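Local coordinates for stage III sporulation protein AF (Bacillus subtilis, PDB 6DCS) that is a component of a channel essential for sporulation, in which this soluble ring-building-motif domain probably takes part in ring assembly, at residues L43-G46 against E47-S51. Numbering follows the deposited sequence.
Sequences LTAG and EKVDS. With SO4 (sulfate ion), chain D.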
ATOM      1  N   LEU A  43       4.421   5.413  -6.357  1.00 49.59           N
ATOM      2  CA  LEU A  43       3.513   6.183  -7.203  1.00 51.01           C
ATOM      3  C   LEU A  43       3.897   6.091  -8.690  1.00 50.29           C
ATOM      4  O   LEU A  43       5.057   5.866  -9.060  1.00 49.97           O
ATOM      5  CB  LEU A  43       3.453   7.649  -6.757  1.00 53.63           C
ATOM      6  CG  LEU A  43       2.626   8.038  -5.501  1.00 50.88           C
ATOM      7  CD1 LEU A  43       3.200   7.456  -4.248  1.00 49.63           C
ATOM      8  CD2 LEU A  43       2.663   9.519  -5.337  1.00 51.27           C
ATOM      9  N   THR A  44       2.889   6.218  -9.546  1.00 48.99           N
ATOM     10  CA  THR A  44       3.096   6.423 -10.969  1.00 51.74           C
ATOM     11  C   THR A  44       2.353   7.684 -11.399  1.00 53.43           C
ATOM     12  O   THR A  44       1.338   8.071 -10.804  1.00 51.73           O
ATOM     13  CB  THR A  44       2.644   5.215 -11.835  1.00 52.76           C
ATOM     14  OG1 THR A  44       1.237   5.266 -12.095  1.00 50.62           O
ATOM     15  CG2 THR A  44       2.990   3.870 -11.187  1.00 52.77           C
ATOM     16  N   ALA A  45       2.904   8.350 -12.413  1.00 55.42           N
ATOM     17  CA  ALA A  45       2.277   9.535 -12.982  1.00 56.42           C
ATOM     18  C   ALA A  45       2.691   9.647 -14.442  1.00 61.10           C
ATOM     19  O   ALA A  45       3.670   9.030 -14.871  1.00 59.18           O
ATOM     20  CB  ALA A  45       2.640  10.804 -12.202  1.00 51.68           C
ATOM     21  N   GLY A  46       1.923  10.431 -15.197  1.00 68.87           N
ATOM     22  CA  GLY A  46       2.044  10.587 -16.643  1.00 61.07           C
ATOM     23  C   GLY A  46       2.694  11.894 -17.030  1.00 62.48           C
ATOM     24  O   GLY A  46       3.489  12.464 -16.272  1.00 59.71           O
ATOM     25  N   GLU A  47       2.346  12.388 -18.224  1.00 69.31           N
ATOM     26  CA  GLU A  47       3.128  13.466 -18.825  1.00 73.62           C
ATOM     27  C   GLU A  47       3.250  14.663 -17.901  1.00 71.29           C
ATOM     28  O   GLU A  47       4.352  15.185 -17.712  1.00 74.79           O
ATOM     29  CB  GLU A  47       2.553  13.906 -20.174  1.00 75.20           C
ATOM     30  CG  GLU A  47       3.516  14.868 -20.901  1.00 79.10           C
ATOM     31  CD  GLU A  47       4.112  14.234 -22.142  1.00 83.53           C
ATOM     32  OE1 GLU A  47       4.125  12.994 -22.156  1.00 82.00           O
ATOM     33  OE2 GLU A  47       4.594  14.935 -23.068  1.00 86.73           O
ATOM     34  N   LYS A  48       2.149  15.108 -17.306  1.00 68.76           N
ATOM     35  CA  LYS A  48       2.194  16.278 -16.443  1.00 67.83           C
ATOM     36  C   LYS A  48       2.010  15.885 -14.984  1.00 67.35           C
ATOM     37  O   LYS A  48       1.362  14.879 -14.669  1.00 62.29           O
ATOM     38  CB  LYS A  48       1.167  17.314 -16.884  1.00 70.58           C
ATOM     39  CG  LYS A  48       1.182  17.593 -18.424  1.00 84.75           C
ATOM     40  CD  LYS A  48       2.185  18.685 -18.865  1.00 76.18           C
ATOM     41  CE  LYS A  48       3.612  18.130 -18.963  1.00 77.91           C
ATOM     42  NZ  LYS A  48       4.655  19.193 -18.741  1.00 83.56           N
ATOM     43  N   VAL A  49       2.676  16.649 -14.118  1.00 63.61           N
ATOM     44  CA  VAL A  49       2.787  16.400 -12.694  1.00 59.52           C
ATOM     45  C   VAL A  49       2.703  17.749 -11.994  1.00 66.69           C
ATOM     46  O   VAL A  49       3.732  18.367 -11.692  1.00 62.31           O
ATOM     47  CB  VAL A  49       4.101  15.685 -12.339  1.00 57.76           C
ATOM     48  CG1 VAL A  49       4.154  15.369 -10.850  1.00 55.88           C
ATOM     49  CG2 VAL A  49       4.275  14.410 -13.145  1.00 64.68           C
ATOM     50  N   ASP A  50       1.473  18.207 -11.727  1.00 71.32           N
ATOM     51  CA  ASP A  50       1.207  19.529 -11.171  1.00 69.27           C
ATOM     52  C   ASP A  50       0.423  19.499  -9.858  1.00 71.81           C
ATOM     53  O   ASP A  50       0.383  20.525  -9.164  1.00 75.96           O
ATOM     54  CB  ASP A  50       0.438  20.393 -12.191  1.00 67.36           C
ATOM     55  CG  ASP A  50       1.351  21.204 -13.097  0.50 67.46           C
ATOM     56  OD1 ASP A  50       2.460  20.728 -13.412  0.50 69.44           O
ATOM     57  OD2 ASP A  50       0.952  22.321 -13.495  0.50 69.30           O
ATOM     58  N   SER A  51      -0.203  18.381  -9.496  1.00 65.75           N
ATOM     59  CA  SER A  51      -0.895  18.294  -8.214  1.00 60.99           C
ATOM     60  C   SER A  51      -1.101  16.826  -7.877  1.00 60.63           C
ATOM     61  O   SER A  51      -0.631  15.933  -8.590  1.00 64.67           O
ATOM     62  CB  SER A  51      -2.245  19.007  -8.259  1.00 60.66           C
ATOM     63  OG  SER A  51      -3.149  18.241  -9.042  1.00 65.36           O
TER
HETATM   64  S   SO4 D 302      -1.019  11.564 -19.325  1.00105.00           S
HETATM   65  O1  SO4 D 302      -0.824  12.051 -20.701  1.00 90.42           O
HETATM   66  O2  SO4 D 302       0.019  10.562 -19.035  1.00 84.16           O
HETATM   67  O3  SO4 D 302      -2.347  10.942 -19.168  1.00 93.94           O
HETATM   68  O4  SO4 D 302      -0.911  12.696 -18.386  1.00 89.97           O
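V49 meets A45 because its first torsion, chi1 -177°, sets CG1 anti to the backbone N and swings CG2 to the side of that nitrogen, back toward the end of strand 37-45. There the CG2 methyl comes to rest 4.1 Å from A45 CB, methyl against methyl, and the same CG2 lies 3.8 Å from the carbonyl oxygen G46 O. A single valine methyl thus touches both A45 and the G46 carbonyl across the bend, with the CA atoms of A45 and V49 6.9 Å apart. The buried V49 also packs on R12 and I15 of helix 11-30, which ties the loop leading to strand 55-63 to the helical layer of this ring-building-motif domain.

The second feature of the bend is polar: the E47 amide meets a sulfate. The chain leaves G46 still nearly extended and bends at E47, whose backbone is helical, and the sulfate sits beside the G46 CA. E47 N donates to the ion twice: to O2 at 3.1 Å, with an N-H...O angle of 153°, and weakly to O4 at 3.3 Å. K56 NZ, on the neighbouring strand, is a second donor to the sulfate. E47 keeps its carboxylate apart from this anion, its chain bent at chi2, and only CB comes near, 3.9 Å from sulfate O1.

Two kinds of chemistry therefore share one short turn: dispersion between the methyls of A45 and V49, with V49 also packed against helix 11-30, and an amide paired with a lysine that together probably present a positive potential to an anion. The sulfate probably came from the crystallisation liquor, so it marks an anion-accepting spot without showing that a natural ligand binds there.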